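Side-chain contacts in peptide-binding protein (Photobacterium damsela subsp. piscicida, PDB 6SQX), which cleaves the peptidoglycan of potentially competing bacteria as a secreted NlpC/P60 D,L-endopeptidase, probably by a cysteine-peptidase mechanism: residues A[120-125]-A[153-158]; A[268-273]-A[278-283]; A[326-331]-A[344-349]; A[354-359]-A[365-370]. All blocks are in the same frame, centred on the assembly; numbering follows the deposited sequence. Where two conformers were deposited one is given.

Contact 1: residues A[120-125]-A[153-158]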
loop_
_atom_site.group_PDB
_atom_site.type_symbol
_atom_site.label_atom_id
_atom_site.label_comp_id
_atom_site.label_asym_id
_atom_site.label_seq_id
_atom_site.Cartn_x
_atom_site.Cartn_y
_atom_site.Cartn_z
ATOM N N ASN A 120 1.696 27.132 9.905
ATOM C CA ASN A 120 1.687 27.608 11.286
ATOM C C ASN A 120 0.447 27.133 12.034
ATOM O O ASN A 120 0.543 26.649 13.168
ATOM C CB ASN A 120 1.821 29.130 11.347
ATOM C CG ASN A 120 3.195 29.584 10.953
ATOM O OD1 ASN A 120 4.074 28.744 10.727
ATOM N ND2 ASN A 120 3.405 30.893 10.869
ATOM N N SER A 121 -0.728 27.250 11.410
ATOM C CA SER A 121 -1.954 26.840 12.088
ATOM C C SER A 121 -1.954 25.339 12.340
ATOM O O SER A 121 -2.446 24.871 13.376
ATOM C CB SER A 121 -3.174 27.255 11.264
ATOM O OG SER A 121 -3.375 26.382 10.163
ATOM N N ILE A 122 -1.398 24.576 11.408
ATOM C CA ILE A 122 -1.305 23.132 11.574
ATOM C C ILE A 122 -0.348 22.778 12.708
ATOM O O ILE A 122 -0.650 21.920 13.546
ATOM C CB ILE A 122 -0.906 22.465 10.248
ATOM C CG1 ILE A 122 -1.995 22.703 9.202
ATOM C CG2 ILE A 122 -0.641 20.966 10.444
ATOM C CD1 ILE A 122 -1.574 22.307 7.835
ATOM N N SER A 123 0.833 23.402 12.726
ATOM C CA SER A 123 1.801 23.145 13.791
ATOM C C SER A 123 1.208 23.464 15.157
ATOM O O SER A 123 1.400 22.710 16.125
ATOM C CB SER A 123 3.070 23.967 13.542
ATOM O OG SER A 123 3.927 23.957 14.676
ATOM N N GLU A 124 0.492 24.589 15.258
ATOM C CA GLU A 124 -0.196 24.918 16.507
ATOM C C GLU A 124 -1.121 23.786 16.925
ATOM O O GLU A 124 -1.086 23.327 18.075
ATOM C CB GLU A 124 -1.029 26.191 16.346
ATOM C CG GLU A 124 -0.277 27.499 16.376
ATOM C CD GLU A 124 -1.232 28.678 16.393
ATOM O OE1 GLU A 124 -1.829 28.943 17.458
ATOM O OE2 GLU A 124 -1.406 29.319 15.333
ATOM N N ASN A 125 -1.969 23.332 16.000
ATOM C CA ASN A 125 -2.967 22.311 16.313
ATOM C C ASN A 125 -2.321 20.978 16.681
ATOM O O ASN A 125 -2.909 20.188 17.434
ATOM C CB ASN A 125 -3.874 22.138 15.100
ATOM C CG ASN A 125 -5.205 21.467 15.431
ATOM O OD1 ASN A 125 -5.734 21.597 16.545
ATOM N ND2 ASN A 125 -5.769 20.763 14.445
ATOM N N SER A 153 0.259 13.033 6.657
ATOM C CA SER A 153 1.497 13.319 7.378
ATOM C C SER A 153 1.352 14.473 8.358
ATOM O O SER A 153 2.178 14.594 9.273
ATOM C CB SER A 153 2.612 13.597 6.393
ATOM O OG SER A 153 2.414 14.814 5.704
ATOM N N LEU A 154 0.377 15.354 8.166
ATOM C CA LEU A 154 0.017 16.465 9.034
ATOM C C LEU A 154 -1.489 16.405 9.213
ATOM O O LEU A 154 -2.188 15.885 8.336
ATOM C CB LEU A 154 0.349 17.800 8.353
ATOM C CG LEU A 154 1.836 18.087 8.141
ATOM C CD1 LEU A 154 1.992 19.360 7.313
ATOM C CD2 LEU A 154 2.544 18.222 9.509
ATOM N N PRO A 155 -2.016 16.934 10.307
ATOM C CA PRO A 155 -3.482 16.822 10.548
ATOM C C PRO A 155 -4.267 17.838 9.734
ATOM O O PRO A 155 -4.716 18.884 10.229
ATOM C CB PRO A 155 -3.601 17.076 12.053
ATOM C CG PRO A 155 -2.402 17.962 12.378
ATOM C CD PRO A 155 -1.289 17.406 11.502
ATOM N N THR A 156 -4.435 17.512 8.449
ATOM C CA THR A 156 -5.161 18.381 7.534
ATOM C C THR A 156 -5.619 17.555 6.350
ATOM O O THR A 156 -4.926 16.619 5.927
ATOM C CB THR A 156 -4.297 19.559 7.024
ATOM O OG1 THR A 156 -5.063 20.423 6.155
ATOM C CG2 THR A 156 -3.070 19.058 6.274
ATOM N N SER A 157 -6.809 17.894 5.858
ATOM C CA SER A 157 -7.305 17.339 4.610
ATOM C C SER A 157 -6.845 18.144 3.406
ATOM O O SER A 157 -7.079 17.720 2.264
ATOM C CB SER A 157 -8.832 17.246 4.633
ATOM O OG SER A 157 -9.402 18.517 4.877
ATOM N N ASP A 158 -6.205 19.282 3.634
ATOM C CA ASP A 158 -5.706 20.083 2.530
ATOM C C ASP A 158 -4.481 19.397 1.957
ATOM O O ASP A 158 -3.814 18.616 2.647
ATOM C CB ASP A 158 -5.328 21.464 3.049
ATOM C CG ASP A 158 -5.316 22.526 1.942
ATOM O OD1 ASP A 158 -5.620 22.179 0.771
ATOM O OD2 ASP A 158 -5.017 23.709 2.230
HETATM O O HOH W 1 -4.417 21.007 11.900
#
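Ile122 meets the loop 153-158 with two branches set apart by its torsions: CG1 is anti to the carbonyl carbon (chi1 -63°) and CD1 continues in an extended arm (chi2 169°), while CG2 points to another part of the loop. CG2 rests against the Pro155 ring, 3.8 Å from CD of Pro155, and lies 3.9 Å from CB of Leu154. The longer arm reaches Thr156, its CD1 3.9 Å from CG2 of Thr156, methyl against methyl, the two side chains crossing at about a right angle. The hydroxyl of Thr156 serves the loop itself: the backbone N of Asp158 donates to OG1 of Thr156 at 3.0 Å, closing an ST turn. Just before it, Pro155 is the centre of an inverse gamma turn, spanned by a weak bond from Thr156 N to Leu154 O. One turn along the helix from Ile122, Asn125 adds a polar bridge. Its ND2 donates to a water 2.9 Å away, and that water donates to O of Pro155 at 2.7 Å. The backbone N of Asp195 holds OD1 of the same amide, so both ends of the group are engaged. Met126 extends the apolar patch over Leu154 and Pro155. Helix 118-126 thus packs on the long connection between strands 149-152 and 177-181, which by strand order probably forms part of the RT loop of an SH3b-type barrel.

Contact 2: residues A[268-273]-A[278-283]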
loop_
_atom_site.group_PDB
_atom_site.type_symbol
_atom_site.label_atom_id
_atom_site.label_comp_id
_atom_site.label_asym_id
_atom_site.label_seq_id
_atom_site.Cartn_x
_atom_site.Cartn_y
_atom_site.Cartn_z
ATOM N N ILE A 268 -18.322 -5.589 12.839
ATOM C CA ILE A 268 -17.429 -4.460 12.579
ATOM C C ILE A 268 -17.281 -3.673 13.872
ATOM O O ILE A 268 -18.255 -3.537 14.641
ATOM C CB ILE A 268 -17.937 -3.544 11.448
ATOM C CG1 ILE A 268 -19.338 -3.027 11.756
ATOM C CG2 ILE A 268 -17.877 -4.234 10.103
ATOM C CD1 ILE A 268 -19.838 -1.920 10.803
ATOM N N PRO A 269 -16.099 -3.126 14.143
ATOM C CA PRO A 269 -15.928 -2.301 15.344
ATOM C C PRO A 269 -16.527 -0.937 15.083
ATOM O O PRO A 269 -16.348 -0.354 14.007
ATOM C CB PRO A 269 -14.401 -2.180 15.476
ATOM C CG PRO A 269 -13.911 -2.286 14.018
ATOM C CD PRO A 269 -14.846 -3.315 13.393
ATOM N N VAL A 270 -17.256 -0.437 16.070
ATOM C CA VAL A 270 -17.810 0.902 15.998
ATOM C C VAL A 270 -17.456 1.640 17.279
ATOM O O VAL A 270 -17.184 1.034 18.325
ATOM C CB VAL A 270 -19.337 0.886 15.732
ATOM C CG1 VAL A 270 -19.650 0.262 14.357
ATOM C CG2 VAL A 270 -20.064 0.161 16.870
ATOM N N LYS A 271 -17.413 2.977 17.182
ATOM C CA LYS A 271 -17.018 3.793 18.329
ATOM C C LYS A 271 -18.227 4.039 19.225
ATOM O O LYS A 271 -19.242 4.595 18.775
ATOM C CB LYS A 271 -16.403 5.108 17.837
ATOM C CG LYS A 271 -15.699 5.938 18.894
ATOM C CD LYS A 271 -14.933 7.032 18.212
ATOM C CE LYS A 271 -13.968 7.721 19.161
ATOM N NZ LYS A 271 -13.093 8.641 18.373
ATOM N N ASP A 272 -18.117 3.633 20.491
ATOM C CA ASP A 272 -19.189 3.835 21.458
ATOM C C ASP A 272 -19.144 5.258 22.031
ATOM O O ASP A 272 -18.241 6.050 21.741
ATOM C CB ASP A 272 -19.192 2.697 22.493
ATOM C CG ASP A 272 -18.212 2.903 23.672
ATOM O OD1 ASP A 272 -17.608 3.977 23.846
ATOM O OD2 ASP A 272 -18.064 1.946 24.472
ATOM N N LYS A 273 -20.127 5.587 22.881
ATOM C CA LYS A 273 -20.224 6.948 23.402
ATOM C C LYS A 273 -19.033 7.336 24.272
ATOM O O LYS A 273 -18.757 8.530 24.434
ATOM C CB LYS A 273 -21.537 7.140 24.168
ATOM C CG LYS A 273 -22.756 7.359 23.279
ATOM C CD LYS A 273 -23.941 7.925 24.072
ATOM C CE LYS A 273 -25.132 8.201 23.159
ATOM N NZ LYS A 273 -26.213 8.978 23.840
ATOM N N THR A 278 -16.715 -1.183 20.153
ATOM C CA THR A 278 -17.565 -2.330 20.408
ATOM C C THR A 278 -17.911 -2.960 19.065
ATOM O O THR A 278 -18.001 -2.282 18.045
ATOM C CB THR A 278 -18.828 -1.903 21.161
ATOM O OG1 THR A 278 -19.529 -3.062 21.621
ATOM C CG2 THR A 278 -19.737 -1.071 20.251
ATOM N N LEU A 279 -18.081 -4.285 19.063
ATOM C CA LEU A 279 -18.432 -4.967 17.829
ATOM C C LEU A 279 -19.931 -4.866 17.541
ATOM O O LEU A 279 -20.776 -5.074 18.422
ATOM C CB LEU A 279 -18.012 -6.431 17.892
ATOM C CG LEU A 279 -16.511 -6.683 17.957
ATOM C CD1 LEU A 279 -16.288 -8.190 18.001
ATOM C CD2 LEU A 279 -15.763 -6.078 16.766
ATOM N N LEU A 280 -20.250 -4.567 16.287
ATOM C CA LEU A 280 -21.627 -4.533 15.807
ATOM C C LEU A 280 -21.820 -5.627 14.770
ATOM O O LEU A 280 -21.051 -5.702 13.812
ATOM C CB LEU A 280 -21.897 -3.186 15.145
ATOM C CG LEU A 280 -23.209 -3.032 14.372
ATOM C CD1 LEU A 280 -24.358 -3.025 15.378
ATOM C CD2 LEU A 280 -23.202 -1.762 13.505
ATOM N N THR A 281 -22.863 -6.445 14.940
ATOM C CA THR A 281 -23.178 -7.466 13.945
ATOM C C THR A 281 -23.879 -6.845 12.734
ATOM O O THR A 281 -24.844 -6.086 12.882
ATOM C CB THR A 281 -24.094 -8.522 14.559
ATOM O OG1 THR A 281 -23.402 -9.187 15.606
ATOM C CG2 THR A 281 -24.492 -9.559 13.522
ATOM N N VAL A 282 -23.403 -7.181 11.538
ATOM C CA VAL A 282 -23.941 -6.667 10.281
ATOM C C VAL A 282 -24.797 -7.741 9.624
ATOM O O VAL A 282 -24.410 -8.909 9.578
ATOM C CB VAL A 282 -22.771 -6.279 9.351
ATOM C CG1 VAL A 282 -23.270 -5.679 8.043
ATOM C CG2 VAL A 282 -21.813 -5.312 10.051
ATOM N N ASN A 283 -25.957 -7.358 9.104
ATOM C CA ASN A 283 -26.724 -8.303 8.277
ATOM C C ASN A 283 -25.919 -8.631 7.021
ATOM O O ASN A 283 -25.636 -7.747 6.206
ATOM C CB ASN A 283 -28.079 -7.706 7.917
ATOM C CG ASN A 283 -29.086 -7.804 9.074
ATOM O OD1 ASN A 283 -29.103 -8.794 9.822
ATOM N ND2 ASN A 283 -29.915 -6.772 9.234
#
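Four backbone hydrogen bonds tie Ile268 to Leu280 and Val270 to Thr278, each pair exchanging two. Leu280 N reaches Ile268 O at 2.8 Å, and Ile268 N returns the bond to Leu280 O at 2.9 Å. Val270 N to Thr278 O (2.8 Å) and Thr278 N to Val270 O (2.9 Å) repeat the pattern. Between them Pro269, which has no N-H, falls at the non-hydrogen-bonded pair with Leu279, where the missing N-H costs no bond to 278-283. The short segments are strongly twisted, their directions 123° apart. On one face Val270 is central: its CG2 lies 3.6 Å from CG2 of Thr278, while its CG1 looks to CD2 of Leu280. Past the last bridged pair, CG1 of Ile268 meets CG2 of Val282 at 3.8 Å, the side chains crossing at about a right angle. The other face carries Pro269 and Leu279, whose CD2 comes over the proline backbone, 4.0 Å from N of Pro269. At the turn, Asp272 OD2 is hydrogen-bonded to Thr276 OG1. Strands 265-271 and 277-281 form a twisted antiparallel beta hairpin at the edge of a five-stranded sheet, whose strand order is consistent with a second SH3-like barrel and places this hairpin around its distal loop.

Contact 3: residues A[326-331]-A[344-349]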
loop_
_atom_site.group_PDB
_atom_site.type_symbol
_atom_site.label_atom_id
_atom_site.label_comp_id
_atom_site.label_asym_id
_atom_site.label_seq_id
_atom_site.Cartn_x
_atom_site.Cartn_y
_atom_site.Cartn_z
ATOM N N GLY A 326 1.460 -0.055 -2.161
ATOM C CA GLY A 326 0.246 -0.330 -1.407
ATOM C C GLY A 326 -0.586 -1.422 -2.055
ATOM O O GLY A 326 -1.217 -2.222 -1.364
ATOM N N LEU A 327 -0.604 -1.456 -3.394
ATOM C CA LEU A 327 -1.329 -2.521 -4.089
ATOM C C LEU A 327 -0.817 -3.886 -3.651
ATOM O O LEU A 327 -1.600 -4.819 -3.365
ATOM C CB LEU A 327 -1.108 -2.369 -5.593
ATOM C CG LEU A 327 -1.578 -3.546 -6.448
ATOM C CD1 LEU A 327 -3.156 -3.651 -6.450
ATOM C CD2 LEU A 327 -1.025 -3.450 -7.898
ATOM N N LEU A 328 0.514 -4.048 -3.653
ATOM C CA LEU A 328 1.085 -5.351 -3.333
ATOM C C LEU A 328 0.870 -5.716 -1.866
ATOM O O LEU A 328 0.518 -6.863 -1.551
ATOM C CB LEU A 328 2.589 -5.387 -3.680
ATOM C CG LEU A 328 2.867 -4.946 -5.124
ATOM C CD1 LEU A 328 4.402 -5.063 -5.404
ATOM C CD2 LEU A 328 2.070 -5.760 -6.159
ATOM N N LYS A 329 1.087 -4.758 -0.953
ATOM C CA LYS A 329 0.808 -5.014 0.455
ATOM C C LYS A 329 -0.642 -5.476 0.640
ATOM O O LYS A 329 -0.924 -6.426 1.385
ATOM C CB LYS A 329 1.111 -3.735 1.249
ATOM C CG LYS A 329 0.786 -3.854 2.744
ATOM C CD LYS A 329 1.192 -2.609 3.505
ATOM C CE LYS A 329 0.705 -2.587 4.934
ATOM N NZ LYS A 329 1.312 -3.724 5.731
ATOM N N ARG A 330 -1.579 -4.839 -0.086
ATOM C CA ARG A 330 -2.985 -5.146 0.093
ATOM C C ARG A 330 -3.291 -6.547 -0.440
ATOM O O ARG A 330 -3.962 -7.346 0.228
ATOM C CB ARG A 330 -3.790 -4.065 -0.638
ATOM C CG ARG A 330 -5.288 -4.175 -0.411
ATOM C CD ARG A 330 -5.985 -3.024 -1.156
ATOM N NE ARG A 330 -7.407 -3.056 -0.845
ATOM C CZ ARG A 330 -8.298 -2.264 -1.408
ATOM N NH1 ARG A 330 -7.901 -1.356 -2.313
ATOM N NH2 ARG A 330 -9.587 -2.397 -1.043
ATOM N N LEU A 331 -2.831 -6.853 -1.669
ATOM C CA LEU A 331 -3.092 -8.177 -2.235
ATOM C C LEU A 331 -2.606 -9.261 -1.268
ATOM O O LEU A 331 -3.317 -10.227 -0.961
ATOM C CB LEU A 331 -2.377 -8.327 -3.584
ATOM C CG LEU A 331 -2.306 -9.765 -4.162
ATOM C CD1 LEU A 331 -3.697 -10.175 -4.594
ATOM C CD2 LEU A 331 -1.300 -9.874 -5.319
ATOM N N PHE A 344 10.749 0.777 -0.992
ATOM C CA PHE A 344 12.110 0.540 -0.504
ATOM C C PHE A 344 12.107 -0.516 0.592
ATOM O O PHE A 344 12.969 -1.412 0.625
ATOM C CB PHE A 344 12.715 1.830 0.035
ATOM C CG PHE A 344 14.052 1.621 0.684
ATOM C CD1 PHE A 344 15.219 1.638 -0.072
ATOM C CD2 PHE A 344 14.139 1.376 2.050
ATOM C CE1 PHE A 344 16.473 1.425 0.525
ATOM C CE2 PHE A 344 15.391 1.166 2.647
ATOM C CZ PHE A 344 16.549 1.186 1.870
ATOM N N TYR A 345 11.145 -0.423 1.514
ATOM C CA TYR A 345 11.116 -1.381 2.609
ATOM C C TYR A 345 10.654 -2.753 2.147
ATOM O O TYR A 345 11.114 -3.776 2.673
ATOM C CB TYR A 345 10.293 -0.835 3.778
ATOM C CG TYR A 345 10.990 0.334 4.436
ATOM C CD1 TYR A 345 11.980 0.116 5.390
ATOM C CD2 TYR A 345 10.687 1.650 4.085
ATOM C CE1 TYR A 345 12.638 1.189 5.977
ATOM C CE2 TYR A 345 11.330 2.728 4.668
ATOM C CZ TYR A 345 12.312 2.490 5.610
ATOM O OH TYR A 345 12.966 3.533 6.191
ATOM N N GLN A 346 9.747 -2.807 1.152
ATOM C CA GLN A 346 9.387 -4.106 0.578
ATOM C C GLN A 346 10.600 -4.756 -0.066
ATOM O O GLN A 346 10.920 -5.928 0.211
ATOM C CB GLN A 346 8.248 -3.943 -0.451
ATOM C CG GLN A 346 6.935 -3.507 0.208
ATOM C CD GLN A 346 5.814 -3.323 -0.782
ATOM O OE1 GLN A 346 6.044 -3.254 -1.986
ATOM N NE2 GLN A 346 4.605 -3.191 -0.269
ATOM N N ALA A 347 11.307 -3.985 -0.907
ATOM C CA ALA A 347 12.434 -4.544 -1.650
ATOM C C ALA A 347 13.531 -5.039 -0.719
ATOM O O ALA A 347 14.160 -6.059 -0.992
ATOM C CB ALA A 347 13.014 -3.500 -2.594
ATOM N N ASN A 348 13.767 -4.328 0.387
ATOM C CA ASN A 348 14.881 -4.645 1.268
ATOM C C ASN A 348 14.518 -5.545 2.441
ATOM O O ASN A 348 15.403 -6.229 2.972
ATOM C CB ASN A 348 15.532 -3.346 1.733
ATOM C CG ASN A 348 16.374 -2.731 0.648
ATOM O OD1 ASN A 348 17.558 -3.064 0.518
ATOM N ND2 ASN A 348 15.792 -1.824 -0.133
ATOM N N TYR A 349 13.257 -5.571 2.876
ATOM C CA TYR A 349 12.913 -6.264 4.115
ATOM C C TYR A 349 11.863 -7.347 3.962
ATOM O O TYR A 349 11.583 -8.051 4.941
ATOM C CB TYR A 349 12.477 -5.277 5.217
ATOM C CG TYR A 349 13.606 -4.314 5.560
ATOM C CD1 TYR A 349 14.661 -4.704 6.394
ATOM C CD2 TYR A 349 13.625 -3.019 5.046
ATOM C CE1 TYR A 349 15.691 -3.834 6.655
ATOM C CE2 TYR A 349 14.670 -2.167 5.291
ATOM C CZ TYR A 349 15.690 -2.572 6.127
ATOM O OH TYR A 349 16.728 -1.705 6.393
#
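Gln346 lays its amide against the helix 326-331, NE2 coming 3.8 Å from CB of Lys329 and OE1 4.2 Å from CD1 of Leu328. CG stands anti to the carbonyl carbon of Gln346 (chi1 -67°) and the chain runs on extended (chi2 179°), which carries the flat group across from one helix to the other. No hydrogen bond joins the two segments; the amide is anchored beside them instead, NE2 donating to both Pro340 O and Ser325 O. OE1 is buried without a polar partner, facing the Leu328 methyl. Lys329 touches the amide through the base of its side chain, while its amine turns elsewhere, hydrogen-bonded through NZ to Leu339 O and in a cation-pi contact with Trp338. Leu328 and Gln346 both also rest on Ile396 and Leu383 of the central sheet. Through Ser325 O the glutamine grips the chain next to Cys324, found here as cysteinesulfonic acid. Helix 326-334 begins two residues after that cysteine and packs against the sheet, consistent with the papain-like NlpC/P60 fold, in which the nucleophilic cysteine sits at the N-terminal end of such a helix.

Contact 4: residues A[354-359]-A[365-370]; sequences YSMYDQ and KELLVE
CD2 of Leu367 is the main point where helix 361-370 meets strand 353-355 and the residue after it, the strand being an outer one of the six-stranded antiparallel sheet in the NlpC/P60 domain. This methyl lies 3.8 Å from SD of Met356 and 4.0 Å from CE2 of Tyr354, approaching the tyrosine ring obliquely. Leu367 and Met356 cross at about a right angle. The Met356 chain bends at its last torsion (chi3 -88°), which folds the terminal methyl back so that CE also comes within 4.1 Å of CD2 of Leu367. Leu368 is a looser neighbour, its CD1 4.3 Å from SD of Met356. All these contacts are apolar, and no hydrogen bond crosses between the segments.

Two turns in the chain place the residues of the strand side. OG of Ser355 accepts from the backbone N of Tyr357 at 3.2 Å, an ST turn, and a type I beta turn runs from Met356 to Gln359, closed by Gln359 N to Met356 O at 3.0 Å. The same carbonyl also receives NH2 of Arg364, which ties the turn to the helix. Behind the contact, Met356 leans on Phe468 and Thr470 of strand 467-472, Leu367 on Leu377 and Leu368 on Ala411. The turn brings Gln359 back to the tyrosine, giving the hydroxyl end of the ring a partner: NE2 of Gln359, with its partner lying in the amide plane, donates to OH of Tyr354 at 2.8 Å, the angle at the hydrogen a bent 143°.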
loop_
_atom_site.group_PDB
_atom_site.type_symbol
_atom_site.label_atom_id
_atom_site.label_comp_id
_atom_site.label_asym_id
_atom_site.label_seq_id
_atom_site.Cartn_x
_atom_site.Cartn_y
_atom_site.Cartn_z
ATOM N N TYR A 354 18.229 -8.781 -4.238
ATOM C CA TYR A 354 19.253 -9.076 -5.229
ATOM C C TYR A 354 19.310 -7.881 -6.167
ATOM O O TYR A 354 18.390 -7.672 -6.974
ATOM C CB TYR A 354 18.914 -10.358 -5.987
ATOM C CG TYR A 354 19.903 -10.677 -7.071
ATOM C CD1 TYR A 354 21.238 -10.931 -6.769
ATOM C CD2 TYR A 354 19.510 -10.721 -8.402
ATOM C CE1 TYR A 354 22.143 -11.214 -7.764
ATOM C CE2 TYR A 354 20.417 -11.012 -9.410
ATOM C CZ TYR A 354 21.733 -11.247 -9.083
ATOM O OH TYR A 354 22.644 -11.547 -10.070
ATOM N N SER A 355 20.381 -7.097 -6.069
ATOM C CA SER A 355 20.542 -5.901 -6.886
ATOM C C SER A 355 21.222 -6.235 -8.210
ATOM O O SER A 355 22.283 -6.873 -8.244
ATOM C CB SER A 355 21.360 -4.842 -6.147
ATOM O OG SER A 355 21.839 -3.850 -7.051
ATOM N N MET A 356 20.629 -5.760 -9.301
ATOM C CA MET A 356 21.171 -5.917 -10.644
ATOM C C MET A 356 21.727 -4.597 -11.165
ATOM O O MET A 356 21.806 -4.381 -12.376
ATOM C CB MET A 356 20.106 -6.493 -11.577
ATOM C CG MET A 356 19.892 -7.978 -11.360
ATOM S SD MET A 356 18.403 -8.630 -12.126
ATOM C CE MET A 356 17.257 -8.336 -10.789
ATOM N N TYR A 357 22.123 -3.717 -10.238
ATOM C CA TYR A 357 22.783 -2.453 -10.565
ATOM C C TYR A 357 23.980 -2.640 -11.495
ATOM O O TYR A 357 24.231 -1.805 -12.371
ATOM C CB TYR A 357 23.264 -1.815 -9.254
ATOM C CG TYR A 357 24.184 -0.621 -9.408
ATOM C CD1 TYR A 357 23.683 0.631 -9.704
ATOM C CD2 TYR A 357 25.551 -0.741 -9.211
ATOM C CE1 TYR A 357 24.499 1.735 -9.836
ATOM C CE2 TYR A 357 26.381 0.353 -9.346
ATOM C CZ TYR A 357 25.853 1.594 -9.647
ATOM O OH TYR A 357 26.686 2.688 -9.773
ATOM N N ASP A 358 24.758 -3.695 -11.300
ATOM C CA ASP A 358 25.945 -3.846 -12.128
ATOM C C ASP A 358 25.691 -4.676 -13.376
ATOM O O ASP A 358 26.646 -5.137 -14.001
ATOM C CB ASP A 358 27.112 -4.405 -11.309
ATOM C CG ASP A 358 26.783 -5.716 -10.644
ATOM O OD1 ASP A 358 25.605 -6.149 -10.696
ATOM O OD2 ASP A 358 27.712 -6.319 -10.061
ATOM N N GLN A 359 24.431 -4.872 -13.763
ATOM C CA GLN A 359 24.103 -5.807 -14.830
ATOM C C GLN A 359 23.380 -5.110 -15.971
ATOM O O GLN A 359 22.563 -4.214 -15.750
ATOM C CB GLN A 359 23.301 -6.980 -14.301
ATOM C CG GLN A 359 23.930 -7.551 -13.052
ATOM C CD GLN A 359 23.625 -8.999 -12.871
ATOM O OE1 GLN A 359 23.634 -9.772 -13.835
ATOM N NE2 GLN A 359 23.363 -9.396 -11.626
ATOM N N LYS A 365 17.348 -9.169 -18.657
ATOM C CA LYS A 365 16.351 -9.931 -19.396
ATOM C C LYS A 365 16.670 -11.420 -19.378
ATOM O O LYS A 365 15.762 -12.252 -19.315
ATOM C CB LYS A 365 16.258 -9.410 -20.817
ATOM C CG LYS A 365 15.607 -8.057 -20.888
ATOM C CD LYS A 365 15.440 -7.575 -22.318
ATOM C CE LYS A 365 14.541 -6.338 -22.345
ATOM N NZ LYS A 365 14.524 -5.676 -23.675
ATOM N N GLU A 366 17.954 -11.777 -19.409
ATOM C CA GLU A 366 18.331 -13.185 -19.293
ATOM C C GLU A 366 17.780 -13.810 -18.013
ATOM O O GLU A 366 17.258 -14.934 -18.033
ATOM C CB GLU A 366 19.860 -13.311 -19.314
ATOM C CG GLU A 366 20.459 -13.320 -20.698
ATOM C CD GLU A 366 20.084 -14.568 -21.481
ATOM O OE1 GLU A 366 19.883 -15.634 -20.854
ATOM O OE2 GLU A 366 19.984 -14.482 -22.726
ATOM N N LEU A 367 17.882 -13.096 -16.889
ATOM C CA LEU A 367 17.371 -13.636 -15.634
ATOM C C LEU A 367 15.851 -13.697 -15.642
ATOM O O LEU A 367 15.266 -14.749 -15.351
ATOM C CB LEU A 367 17.870 -12.820 -14.439
ATOM C CG LEU A 367 17.173 -13.199 -13.114
ATOM C CD1 LEU A 367 17.338 -14.694 -12.730
ATOM C CD2 LEU A 367 17.630 -12.299 -11.952
ATOM N N LEU A 368 15.189 -12.580 -15.958
ATOM C CA LEU A 368 13.743 -12.530 -15.781
ATOM C C LEU A 368 12.965 -13.231 -16.889
ATOM O O LEU A 368 11.810 -13.627 -16.666
ATOM C CB LEU A 368 13.263 -11.076 -15.628
ATOM C CG LEU A 368 13.307 -10.457 -14.236
ATOM C CD1 LEU A 368 14.743 -10.248 -13.761
ATOM C CD2 LEU A 368 12.550 -9.133 -14.268
ATOM N N VAL A 369 13.549 -13.382 -18.071
ATOM C CA VAL A 369 12.862 -13.974 -19.202
ATOM C C VAL A 369 13.220 -15.437 -19.356
ATOM O O VAL A 369 12.343 -16.285 -19.476
ATOM C CB VAL A 369 13.116 -13.171 -20.499
ATOM C CG1 VAL A 369 12.380 -13.810 -21.682
ATOM C CG2 VAL A 369 12.694 -11.713 -20.320
ATOM N N GLU A 370 14.516 -15.752 -19.334
ATOM C CA GLU A 370 14.970 -17.115 -19.549
ATOM C C GLU A 370 15.272 -17.859 -18.260
ATOM O O GLU A 370 15.539 -19.061 -18.316
ATOM C CB GLU A 370 16.208 -17.127 -20.457
ATOM C CG GLU A 370 16.065 -16.299 -21.735
ATOM C CD GLU A 370 15.022 -16.853 -22.705
ATOM O OE1 GLU A 370 14.511 -17.981 -22.477
ATOM O OE2 GLU A 370 14.718 -16.151 -23.701
#

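In the fold
The four contacts follow one another along the chain without touching. Contact 1 packs a helix on what is probably the first SH3-like barrel, and contact 2 probably lies in a second, their centres about 30 Å apart, whereas contacts 3 and 4 share the NlpC/P60 domain. Contact 3, its centre about 7 Å from that of the chain, adjoins Cys324, the probable active-site cysteine. Contact 4 lies about 20 Å from it between centres, but their nearest atoms are about 6 Å apart, and helix 343-349 is followed in the chain by strand 353-355. Contacts 1 and 2 each come to about 14 Å of contact 3 at their nearest atoms. The widest separation, about 50 Å between the centres of contacts 2 and 4, spans opposite sides of the chain's centre.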